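Local coordinates for protein aclacinomycin-N/aclacinomycin-A oxidase (Streptomyces galilaeus, PDB 2IPI) that oxidises the terminal sugar of aclacinomycins in two successive steps of antibiotic biosynthesis, using a bicovalently bound FAD and reducing oxygen to hydrogen peroxide, at residues Y60-A65 against V69-Q74; Q74-A77 against R81-V84; I104-M109 against F219-R224; V183-S188 against D509-A514. All coordinates share one frame; numbering follows the deposited sequence.

From the N-terminal side, contact 1 closes the short turn between strand 58-61 and helix 65-78. Contact 2 follows in series, sharing Gln74, and closes the next short loop, where the helix gives way to strand 82-85. Contact 3 begins on strand 102-105, which lies between those two strands in the mixed sheet, and spans 109 residues to strand 221-227 of the five-stranded antiparallel sheet. Contact 4 starts inside that span, on strand 177-185, and ends in the C-terminal loop 509-514, so contacts 3 and 4 cross. Together they tie both sheets and the helix of the FAD-binding part to the chain end, with contacts 2 and 3 also touching FAD.

Contact 1. Residues Y60-A65 against V69-Q74; sequences YVVHTA and VDAVNQ
The first half of a beta-alpha-beta unit in the PCMH-type FAD-binding fold is closed here, as Tyr60 on strand 58-61 lies against Ala71 and Gln74 of helix 65-78. The evidence for a CH-pi contact is direct: Ala71 CB stands 4.1 Å from the centroid of the Tyr60 ring and 25° off its normal, over one face but displaced toward the rim. Tyr60 CG is anti to the carbonyl carbon (chi1 -69°), which carries the ring over the helix. Its hydroxyl then reaches the next turn, with Tyr60 OH 3.3 Å from Gln74 CB. A weak hydrogen bond of 3.4 Å runs from Tyr60 OH to Gln74 OE1, and the amide plane stands nearly perpendicular (83°) to the ring. Gln74 NE2 turns back to Asp70 OD1 on the same helix. At the other end of the contact the helix begins. Thr64 occupies the N-cap position, its OG1 bonded to the backbone N of Gln67, and the backbone bond from Val69 N to Ala65 O, 2.8 Å long, makes the first turn. Between these ends Val62, which also touches Met106 and Met109, reaches the same methyl as the tyrosine ring, with Val62 CG1 4.4 Å from Ala71 CB.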
# COMPACT_ATOMS: atom_id res chain seq x y z
N TYR A 60 16.10 -4.93 -18.72
CA TYR A 60 17.43 -5.03 -18.14
C TYR A 60 17.32 -5.64 -16.74
O TYR A 60 16.61 -5.11 -15.89
CB TYR A 60 18.15 -3.69 -17.95
CG TYR A 60 18.57 -3.00 -19.22
CD1 TYR A 60 19.72 -3.33 -19.91
CD2 TYR A 60 17.76 -1.98 -19.73
CE1 TYR A 60 20.08 -2.67 -21.08
CE2 TYR A 60 18.11 -1.33 -20.89
CZ TYR A 60 19.27 -1.67 -21.56
OH TYR A 60 19.55 -0.97 -22.72
N VAL A 61 18.05 -6.74 -16.56
CA VAL A 61 18.05 -7.38 -15.24
C VAL A 61 19.33 -7.01 -14.49
O VAL A 61 20.38 -7.61 -14.80
CB VAL A 61 17.85 -8.89 -15.40
CG1 VAL A 61 17.81 -9.57 -14.05
CG2 VAL A 61 16.54 -9.15 -16.15
N VAL A 62 19.17 -6.07 -13.58
CA VAL A 62 20.20 -5.42 -12.79
C VAL A 62 20.57 -6.17 -11.50
O VAL A 62 19.74 -6.85 -10.88
CB VAL A 62 19.79 -3.99 -12.36
CG1 VAL A 62 19.75 -3.03 -13.54
CG2 VAL A 62 18.45 -3.99 -11.65
N HIS A 63 21.82 -5.99 -11.09
CA HIS A 63 22.39 -6.64 -9.90
C HIS A 63 23.12 -5.63 -9.04
O HIS A 63 23.49 -5.91 -7.89
CB HIS A 63 23.33 -7.77 -10.30
CG HIS A 63 22.74 -8.71 -11.31
ND1 HIS A 63 22.79 -8.52 -12.68
CD2 HIS A 63 22.07 -9.87 -11.12
CE1 HIS A 63 22.18 -9.50 -13.30
NE2 HIS A 63 21.73 -10.35 -12.38
N THR A 64 23.40 -4.41 -9.54
CA THR A 64 24.01 -3.39 -8.68
C THR A 64 23.59 -1.99 -9.13
O THR A 64 23.18 -1.80 -10.28
CB THR A 64 25.56 -3.38 -8.62
OG1 THR A 64 26.04 -3.08 -9.94
CG2 THR A 64 26.18 -4.72 -8.25
N ALA A 65 23.73 -1.02 -8.23
CA ALA A 65 23.37 0.36 -8.50
C ALA A 65 24.12 0.85 -9.73
O ALA A 65 23.57 1.54 -10.59
CB ALA A 65 23.64 1.23 -7.30
N VAL A 69 22.76 2.50 -13.12
CA VAL A 69 23.22 3.69 -13.85
C VAL A 69 23.40 3.38 -15.33
O VAL A 69 22.94 4.13 -16.20
CB VAL A 69 24.52 4.25 -13.26
CG1 VAL A 69 25.19 5.23 -14.21
CG2 VAL A 69 24.22 4.92 -11.92
N ASP A 70 24.04 2.27 -15.64
CA ASP A 70 24.33 1.86 -17.01
C ASP A 70 23.03 1.66 -17.79
O ASP A 70 22.90 2.17 -18.90
CB ASP A 70 25.20 0.62 -16.92
CG ASP A 70 25.32 -0.28 -18.11
OD1 ASP A 70 24.89 0.15 -19.21
OD2 ASP A 70 25.83 -1.41 -17.95
N ALA A 71 22.09 0.93 -17.21
CA ALA A 71 20.83 0.63 -17.87
C ALA A 71 20.06 1.89 -18.22
O ALA A 71 19.56 1.96 -19.35
CB ALA A 71 19.97 -0.26 -16.98
N VAL A 72 19.98 2.82 -17.28
CA VAL A 72 19.34 4.11 -17.54
C VAL A 72 20.00 4.85 -18.70
O VAL A 72 19.40 5.39 -19.64
CB VAL A 72 19.39 5.01 -16.31
CG1 VAL A 72 18.71 6.35 -16.61
CG2 VAL A 72 18.73 4.36 -15.09
N ASN A 73 21.33 4.88 -18.63
CA ASN A 73 22.04 5.61 -19.68
C ASN A 73 21.79 4.93 -21.02
O ASN A 73 21.62 5.61 -22.05
CB ASN A 73 23.53 5.72 -19.38
CG ASN A 73 23.83 6.66 -18.23
OD1 ASN A 73 23.20 7.70 -18.03
ND2 ASN A 73 24.84 6.27 -17.44
N GLN A 74 21.74 3.61 -21.07
CA GLN A 74 21.51 2.93 -22.36
C GLN A 74 20.11 3.17 -22.89
O GLN A 74 19.86 3.31 -24.10
CB GLN A 74 21.79 1.44 -22.20
CG GLN A 74 23.28 1.12 -22.04
CD GLN A 74 23.56 -0.36 -22.22
OE1 GLN A 74 22.94 -1.04 -23.06
NE2 GLN A 74 24.51 -0.89 -21.44

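Contact 2. Residues Q74-A77 against R81-V84; sequences QAMA and RIAV. With FAD (flavin-adenine dinucleotide), chain F.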
# COMPACT_ATOMS: atom_id res chain seq x y z
N GLN A 74 21.74 3.61 -21.07
CA GLN A 74 21.51 2.93 -22.36
C GLN A 74 20.11 3.17 -22.89
O GLN A 74 19.86 3.31 -24.10
CB GLN A 74 21.79 1.44 -22.20
CG GLN A 74 23.28 1.12 -22.04
CD GLN A 74 23.56 -0.36 -22.22
OE1 GLN A 74 22.94 -1.04 -23.06
NE2 GLN A 74 24.51 -0.89 -21.44
N ALA A 75 19.10 3.23 -22.02
CA ALA A 75 17.75 3.48 -22.52
C ALA A 75 17.56 4.92 -22.97
O ALA A 75 16.84 5.23 -23.93
CB ALA A 75 16.70 3.14 -21.47
N MET A 76 18.20 5.85 -22.25
CA MET A 76 18.02 7.24 -22.69
C MET A 76 18.65 7.41 -24.08
O MET A 76 18.06 8.03 -24.96
CB MET A 76 18.61 8.22 -21.69
CG MET A 76 18.00 8.09 -20.28
SD MET A 76 18.62 9.35 -19.14
CE MET A 76 18.10 10.84 -20.04
N ALA A 77 19.84 6.84 -24.27
CA ALA A 77 20.51 6.90 -25.57
C ALA A 77 19.69 6.21 -26.65
O ALA A 77 19.89 6.44 -27.84
CB ALA A 77 21.91 6.30 -25.48
N ARG A 81 11.37 4.72 -23.32
CA ARG A 81 10.71 5.21 -22.12
C ARG A 81 10.85 4.19 -20.99
O ARG A 81 10.48 3.03 -21.19
CB ARG A 81 9.23 5.51 -22.34
CG ARG A 81 8.51 5.82 -21.03
CD ARG A 81 7.02 5.58 -21.15
NE ARG A 81 6.21 6.23 -20.12
CZ ARG A 81 4.94 6.58 -20.31
NH1 ARG A 81 4.33 6.35 -21.45
NH2 ARG A 81 4.25 7.16 -19.34
N ILE A 82 11.37 4.63 -19.85
CA ILE A 82 11.79 3.69 -18.81
C ILE A 82 10.71 3.34 -17.81
O ILE A 82 9.92 4.23 -17.48
CB ILE A 82 13.00 4.31 -18.06
CG1 ILE A 82 14.27 4.36 -18.91
CG2 ILE A 82 13.28 3.62 -16.75
CD1 ILE A 82 15.37 5.19 -18.29
N ALA A 83 10.72 2.10 -17.29
CA ALA A 83 9.85 1.76 -16.17
C ALA A 83 10.60 0.79 -15.23
O ALA A 83 11.33 -0.01 -15.79
CB ALA A 83 8.54 1.16 -16.60
N VAL A 84 10.37 0.91 -13.93
CA VAL A 84 11.00 -0.02 -12.99
C VAL A 84 9.98 -0.98 -12.39
O VAL A 84 8.93 -0.55 -11.93
CB VAL A 84 11.69 0.67 -11.80
CG1 VAL A 84 12.65 -0.30 -11.14
CG2 VAL A 84 12.34 1.95 -12.26
PA FAD F . 5.80 -2.64 -8.77
O1A FAD F . 4.85 -2.79 -9.79
O2A FAD F . 7.10 -3.20 -9.16
O5B FAD F . 5.96 -1.13 -8.35
C5B FAD F . 4.88 -0.33 -8.08
C4B FAD F . 5.24 1.13 -8.34
O4B FAD F . 6.49 1.41 -7.77
C3B FAD F . 5.43 1.41 -9.84
O3B FAD F . 5.17 2.74 -10.13
C2B FAD F . 6.91 1.15 -10.06
O2B FAD F . 7.47 1.77 -11.18
C1B FAD F . 7.45 1.65 -8.74
N9A FAD F . 8.78 1.11 -8.39
C8A FAD F . 9.13 -0.18 -8.34
N7A FAD F . 10.40 -0.30 -7.98
C5A FAD F . 10.88 0.94 -7.82
C6A FAD F . 12.12 1.43 -7.45
N6A FAD F . 13.04 0.60 -7.13
N1A FAD F . 12.30 2.74 -7.35
C2A FAD F . 11.29 3.54 -7.59
N3A FAD F . 10.09 3.11 -7.93
C4A FAD F . 9.88 1.83 -8.06
N1 FAD F . -0.05 -1.87 0.27
C2 FAD F . -0.09 -1.46 1.59
O2 FAD F . 0.17 -0.39 1.93
N3 FAD F . -0.46 -2.38 2.53
C4 FAD F . -0.78 -3.69 2.21
O4 FAD F . -1.00 -4.47 3.09
C4X FAD F . -0.72 -4.09 0.87
N5 FAD F . -1.05 -5.36 0.49
C5X FAD F . -0.93 -5.77 -0.80
C6 FAD F . -1.18 -7.10 -1.15
C7 FAD F . -1.11 -7.48 -2.46
C7M FAD F . -1.28 -8.93 -2.75
C8 FAD F . -0.68 -6.58 -3.44
C8M FAD F . -0.30 -7.09 -4.81
C9 FAD F . -0.42 -5.28 -3.05
C9A FAD F . -0.56 -4.84 -1.76
N10 FAD F . -0.31 -3.53 -1.41
C10 FAD F . -0.34 -3.16 -0.10
C1' FAD F . -0.47 -2.41 -2.39
C2' FAD F . 0.78 -2.03 -3.18
O2' FAD F . 0.85 -2.41 -4.52
C3' FAD F . 2.08 -2.42 -2.52
O3' FAD F . 2.18 -1.90 -1.23
C4' FAD F . 3.17 -1.99 -3.54
O4' FAD F . 2.80 -1.02 -4.43
C5' FAD F . 3.84 -3.05 -4.40
O5' FAD F . 4.94 -2.51 -5.05
P FAD F . 5.72 -3.48 -6.00
O1P FAD F . 7.12 -3.24 -5.93
O2P FAD F . 5.36 -4.78 -5.66
O3P FAD F . 5.16 -3.28 -7.47
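The adenine of FAD rests one face on Val84, two residues along the strand from Ile82, the residue that meets Ala75 of the helix; the adenine edge bearing N1A and N6A turns to Val222. Val84 CB sits 4.1 Å from FAD C5A, and Val84 CG1 lies 3.9 Å from FAD N7A, so Val84 packs its aliphatic side chain against that face of the purine. This is the second half of the beta-alpha-beta crossover of the PCMH-type fold: helix 65-78 leads into strand 82-85, which lies parallel to strand 102-105, and 102-105 separates it from the starting strand 58-61. The helix meets the strand chiefly through Ala75, with Met76 at the margin. Ala75 CB lies 3.7 Å from Ile82 CG1 and 4.0 Å from Ile82 CD1, alongside the CG1-CD1 branch. In Ile82 a chi1 of -70° turns CG1 back beside the backbone N, and the branch extends from there, taking CD1 to Met76, whose CG approaches it at 4.4 Å. Ile82 and Val84 both also touch Ile104 of the neighbouring strand. The strand's grip on the cofactor includes its backbone: the ribose hydroxyl FAD O2B donates a hydrogen bond of 2.8 Å to Val84 O.

Contact 3. Residues I104-M109 against F219-R224; sequences IDMSQM and FGIVTR. With FAD (flavin-adenine dinucleotide), chain F.
Ile104 and Ile221 face each other from two different sheets with their CA atoms 9.2 Å apart, and the backbones draw slightly closer, to 8.3 Å between the CA atoms of Met109 and Thr223, without any hydrogen bond between the segments. Side chains fill the interval. The two isoleucines reach tip to tip, Ile104 CD1 standing 3.3 Å from Ile221 CD1, tighter than usual van der Waals contact. Ile104 has CG1 wedged between its backbone N and carbonyl carbon (chi1 62°), and its chi2 of -93° departs from a staggered value. The short distance needs caution, strain being only one possibility. Met106, bent at both outer torsions, crosses Ile221 and sets SD 3.7 Å from Ile221 CG2. Further along, Met109 CE comes within 3.9 Å of Thr223 OG1.

The contact joins strand 102-105 of the mixed sheet to strand 221-227 of the antiparallel sheet, the two sheets of the PCMH-type FAD-binding domain, and adenine is read beside it by main-chain atoms. Val222 N donates to FAD N1A at 3.1 Å, and FAD N6A donates back to Val222 O at 3.2 Å, both N-H...acceptor angles being 161°. Beyond Val222, Thr223 and Arg224 both face Glu181 in a classic beta bulge; Thr223 O is buried here with no partner in the model. On the other segment an Asx turn overlaps the start of the type I turn Met106 to Met109: Asp105 OD2 accepts from Ser107 N at 2.9 Å and, from above the carboxylate plane, from Ser107 OG, while Asp105 OD1 forms a salt bridge with Arg46.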
# COMPACT_ATOMS: atom_id res chain seq x y z
N ILE A 104 13.33 -1.89 -16.23
CA ILE A 104 14.45 -2.33 -15.38
C ILE A 104 13.87 -3.10 -14.20
O ILE A 104 13.11 -2.54 -13.41
CB ILE A 104 15.32 -1.15 -14.92
CG1 ILE A 104 14.63 -0.10 -14.06
CG2 ILE A 104 15.92 -0.44 -16.15
CD1 ILE A 104 14.08 1.03 -14.91
N ASP A 105 14.22 -4.36 -14.15
CA ASP A 105 13.74 -5.34 -13.20
C ASP A 105 14.78 -5.61 -12.11
O ASP A 105 15.92 -5.99 -12.39
CB ASP A 105 13.42 -6.67 -13.89
CG ASP A 105 12.58 -7.57 -12.99
OD1 ASP A 105 11.54 -8.06 -13.46
OD2 ASP A 105 12.95 -7.77 -11.82
N MET A 106 14.38 -5.35 -10.87
CA MET A 106 15.28 -5.33 -9.73
C MET A 106 15.18 -6.60 -8.89
O MET A 106 15.75 -6.65 -7.81
CB MET A 106 14.96 -4.12 -8.84
CG MET A 106 14.51 -2.90 -9.64
SD MET A 106 15.86 -1.72 -9.81
CE MET A 106 16.08 -1.71 -11.58
N SER A 107 14.44 -7.57 -9.39
CA SER A 107 14.07 -8.76 -8.63
C SER A 107 15.25 -9.62 -8.23
O SER A 107 15.12 -10.46 -7.34
CB SER A 107 13.08 -9.58 -9.45
OG SER A 107 13.73 -10.10 -10.60
N GLN A 108 16.40 -9.41 -8.86
CA GLN A 108 17.62 -10.12 -8.49
C GLN A 108 18.34 -9.43 -7.33
O GLN A 108 19.31 -9.95 -6.76
CB GLN A 108 18.57 -10.27 -9.68
CG GLN A 108 18.14 -11.15 -10.83
CD GLN A 108 17.95 -12.60 -10.48
OE1 GLN A 108 17.34 -12.90 -9.45
NE2 GLN A 108 18.46 -13.54 -11.28
N MET A 109 17.88 -8.26 -6.91
CA MET A 109 18.51 -7.47 -5.86
C MET A 109 17.71 -7.43 -4.57
O MET A 109 16.92 -6.50 -4.44
CB MET A 109 18.71 -6.02 -6.34
CG MET A 109 19.58 -5.89 -7.58
SD MET A 109 19.76 -4.15 -8.10
CE MET A 109 20.70 -3.54 -6.69
N PHE A 219 10.72 9.74 -8.97
CA PHE A 219 11.90 10.50 -8.51
C PHE A 219 13.25 9.90 -8.84
O PHE A 219 14.30 10.48 -8.51
CB PHE A 219 11.78 10.65 -7.00
CG PHE A 219 10.53 11.38 -6.55
CD1 PHE A 219 10.43 12.75 -6.73
CD2 PHE A 219 9.48 10.71 -5.95
CE1 PHE A 219 9.32 13.45 -6.33
CE2 PHE A 219 8.36 11.41 -5.52
CZ PHE A 219 8.28 12.78 -5.70
N GLY A 220 13.28 8.77 -9.54
CA GLY A 220 14.48 8.03 -9.84
C GLY A 220 14.33 6.57 -9.44
O GLY A 220 13.21 6.14 -9.14
N ILE A 221 15.41 5.79 -9.43
CA ILE A 221 15.27 4.36 -9.08
C ILE A 221 15.97 4.07 -7.76
O ILE A 221 17.18 4.26 -7.64
CB ILE A 221 15.81 3.44 -10.20
CG1 ILE A 221 15.06 3.66 -11.51
CG2 ILE A 221 15.81 1.98 -9.78
CD1 ILE A 221 15.62 2.88 -12.68
N VAL A 222 15.19 3.64 -6.77
CA VAL A 222 15.77 3.28 -5.48
C VAL A 222 16.56 1.97 -5.59
O VAL A 222 16.06 0.94 -6.04
CB VAL A 222 14.69 3.15 -4.40
CG1 VAL A 222 15.25 2.69 -3.08
CG2 VAL A 222 14.00 4.50 -4.21
N THR A 223 17.80 1.97 -5.14
CA THR A 223 18.69 0.83 -5.26
C THR A 223 18.92 0.18 -3.88
O THR A 223 19.45 -0.93 -3.81
CB THR A 223 20.04 1.25 -5.87
OG1 THR A 223 21.01 0.20 -5.78
CG2 THR A 223 20.62 2.41 -5.07
N ARG A 224 18.51 0.88 -2.84
CA ARG A 224 18.67 0.44 -1.46
C ARG A 224 18.00 1.39 -0.47
O ARG A 224 18.12 2.61 -0.57
CB ARG A 224 20.16 0.33 -1.07
CG ARG A 224 20.31 -0.18 0.35
CD ARG A 224 21.77 -0.40 0.70
NE ARG A 224 22.35 -1.43 -0.14
CZ ARG A 224 23.52 -1.49 -0.74
NH1 ARG A 224 24.38 -0.49 -0.63
NH2 ARG A 224 23.82 -2.57 -1.46
PA FAD F . 5.80 -2.64 -8.77
O1A FAD F . 4.85 -2.79 -9.79
O2A FAD F . 7.10 -3.20 -9.16
O5B FAD F . 5.96 -1.13 -8.35
C5B FAD F . 4.88 -0.33 -8.08
C4B FAD F . 5.24 1.13 -8.34
O4B FAD F . 6.49 1.41 -7.77
C3B FAD F . 5.43 1.41 -9.84
O3B FAD F . 5.17 2.74 -10.13
C2B FAD F . 6.91 1.15 -10.06
O2B FAD F . 7.47 1.77 -11.18
C1B FAD F . 7.45 1.65 -8.74
N9A FAD F . 8.78 1.11 -8.39
C8A FAD F . 9.13 -0.18 -8.34
N7A FAD F . 10.40 -0.30 -7.98
C5A FAD F . 10.88 0.94 -7.82
C6A FAD F . 12.12 1.43 -7.45
N6A FAD F . 13.04 0.60 -7.13
N1A FAD F . 12.30 2.74 -7.35
C2A FAD F . 11.29 3.54 -7.59
N3A FAD F . 10.09 3.11 -7.93
C4A FAD F . 9.88 1.83 -8.06
N1 FAD F . -0.05 -1.87 0.27
C2 FAD F . -0.09 -1.46 1.59
O2 FAD F . 0.17 -0.39 1.93
N3 FAD F . -0.46 -2.38 2.53
C4 FAD F . -0.78 -3.69 2.21
O4 FAD F . -1.00 -4.47 3.09
C4X FAD F . -0.72 -4.09 0.87
N5 FAD F . -1.05 -5.36 0.49
C5X FAD F . -0.93 -5.77 -0.80
C6 FAD F . -1.18 -7.10 -1.15
C7 FAD F . -1.11 -7.48 -2.46
C7M FAD F . -1.28 -8.93 -2.75
C8 FAD F . -0.68 -6.58 -3.44
C8M FAD F . -0.30 -7.09 -4.81
C9 FAD F . -0.42 -5.28 -3.05
C9A FAD F . -0.56 -4.84 -1.76
N10 FAD F . -0.31 -3.53 -1.41
C10 FAD F . -0.34 -3.16 -0.10
C1' FAD F . -0.47 -2.41 -2.39
C2' FAD F . 0.78 -2.03 -3.18
O2' FAD F . 0.85 -2.41 -4.52
C3' FAD F . 2.08 -2.42 -2.52
O3' FAD F . 2.18 -1.90 -1.23
C4' FAD F . 3.17 -1.99 -3.54
O4' FAD F . 2.80 -1.02 -4.43
C5' FAD F . 3.84 -3.05 -4.40
O5' FAD F . 4.94 -2.51 -5.05
P FAD F . 5.72 -3.48 -6.00
O1P FAD F . 7.12 -3.24 -5.93
O2P FAD F . 5.36 -4.78 -5.66
O3P FAD F . 5.16 -3.28 -7.47

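Contact 4. Residues V183-S188 against D509-A514; sequences VVVDAS and DVFRHA
Val185, Phe511 and Val510 carry this contact, in which the C-terminal loop of the berberine-bridge-enzyme-like region returns to strand 177-185 in the antiparallel sheet of the FAD-binding domain. The valine at the end of the strand divides its two methyls between the loop residues: Val185 CG1 faces Val510 CG2 at 4.3 Å, and Val185 CG2 faces Phe511 CE1, also at 4.3 Å. These separations, and the absence of any hydrogen bond between the segments, mark the contact as apolar packing without close approach. Helix 65-78 completes the surroundings of Val185 through Val72 and Met76, and Met76 CE also approaches Val510 CG2, at 3.9 Å.

With chi1 at -49° the Phe511 ring swings to the side of its own backbone N, which directs it inward to strands 177-185 and 221-227. Its far end, CZ, comes 4.2 Å from Val183 O. The same ring meets the start of the neighbouring strand and the glycine before it, near the adenine site, where Phe511 CE1 is 3.7 Å from Gly220 CA and Phe511 CE2 is 3.9 Å from Ile221 CG1. The backbone of the loop is fixed from helix 495-505 and the residues that follow it: the carboxylate of Asp506 accepts from Val510 N and Phe511 N, one oxygen to each, and Lys502 NZ bonds to Phe511 O. Within the loop the two apolar residues support each other, as Val510 CG1 sits 3.8 Å above the plane of the Phe511 ring, displaced toward its rim.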
# COMPACT_ATOMS: atom_id res chain seq x y z
N VAL A 183 18.98 6.16 -8.10
CA VAL A 183 19.61 6.57 -9.35
C VAL A 183 18.69 7.63 -9.98
O VAL A 183 17.53 7.36 -10.29
CB VAL A 183 19.88 5.42 -10.31
CG1 VAL A 183 20.34 5.91 -11.68
CG2 VAL A 183 20.96 4.48 -9.75
N VAL A 184 19.24 8.83 -10.12
CA VAL A 184 18.61 10.01 -10.69
C VAL A 184 19.32 10.46 -11.97
O VAL A 184 20.39 9.96 -12.30
CB VAL A 184 18.63 11.13 -9.65
CG1 VAL A 184 17.78 10.75 -8.44
CG2 VAL A 184 20.05 11.45 -9.19
N VAL A 185 18.70 11.36 -12.74
CA VAL A 185 19.28 11.83 -14.00
C VAL A 185 19.39 13.36 -13.96
O VAL A 185 18.45 14.04 -13.54
CB VAL A 185 18.49 11.38 -15.24
CG1 VAL A 185 19.01 12.08 -16.49
CG2 VAL A 185 18.54 9.86 -15.40
N ASP A 186 20.55 13.81 -14.37
CA ASP A 186 21.05 15.15 -14.49
C ASP A 186 20.24 16.04 -15.44
O ASP A 186 19.66 15.48 -16.36
CB ASP A 186 22.48 15.12 -15.07
CG ASP A 186 23.44 15.58 -13.99
OD1 ASP A 186 22.95 16.23 -13.04
OD2 ASP A 186 24.64 15.28 -14.10
N ALA A 187 20.29 17.34 -15.21
CA ALA A 187 19.82 18.31 -16.19
C ALA A 187 20.60 18.15 -17.50
O ALA A 187 20.03 18.35 -18.57
CB ALA A 187 19.94 19.73 -15.66
N SER A 188 21.86 17.80 -17.39
CA SER A 188 22.81 17.53 -18.45
C SER A 188 22.60 16.19 -19.15
O SER A 188 23.24 15.91 -20.17
CB SER A 188 24.23 17.55 -17.85
OG SER A 188 24.61 16.28 -17.38
N ASP A 509 12.32 14.90 -16.67
CA ASP A 509 11.09 14.09 -16.64
C ASP A 509 11.32 12.70 -17.21
O ASP A 509 10.67 12.20 -18.14
CB ASP A 509 9.96 14.78 -17.41
CG ASP A 509 8.56 14.25 -17.09
OD1 ASP A 509 8.34 13.69 -15.99
OD2 ASP A 509 7.57 14.66 -17.75
N VAL A 510 12.34 12.01 -16.66
CA VAL A 510 12.72 10.71 -17.21
C VAL A 510 11.81 9.62 -16.64
O VAL A 510 11.54 8.63 -17.34
CB VAL A 510 14.21 10.46 -16.95
CG1 VAL A 510 14.64 9.05 -17.29
CG2 VAL A 510 14.99 11.45 -17.82
N PHE A 511 11.37 9.87 -15.41
CA PHE A 511 10.50 8.97 -14.67
C PHE A 511 9.09 9.53 -14.54
O PHE A 511 8.80 10.55 -13.93
CB PHE A 511 11.09 8.69 -13.27
CG PHE A 511 12.56 8.29 -13.43
CD1 PHE A 511 13.57 9.21 -13.27
CD2 PHE A 511 12.89 6.99 -13.76
CE1 PHE A 511 14.90 8.88 -13.41
CE2 PHE A 511 14.21 6.66 -13.92
CZ PHE A 511 15.23 7.57 -13.77
N ARG A 512 8.18 8.82 -15.21
CA ARG A 512 6.81 9.27 -15.34
C ARG A 512 5.87 8.09 -15.56
O ARG A 512 6.34 6.99 -15.85
CB ARG A 512 6.70 10.26 -16.51
N HIS A 513 4.58 8.34 -15.43
CA HIS A 513 3.48 7.42 -15.67
C HIS A 513 2.19 8.23 -15.49
O HIS A 513 2.33 9.41 -15.15
CB HIS A 513 3.46 6.20 -14.76
CG HIS A 513 3.51 6.49 -13.29
ND1 HIS A 513 4.63 6.24 -12.52
CD2 HIS A 513 2.60 7.04 -12.45
CE1 HIS A 513 4.40 6.61 -11.27
NE2 HIS A 513 3.18 7.09 -11.19
N ALA A 514 1.03 7.62 -15.69
CA ALA A 514 -0.26 8.29 -15.66
C ALA A 514 -0.50 9.08 -14.39
O ALA A 514 -1.06 10.19 -14.42
CB ALA A 514 -1.40 7.30 -15.88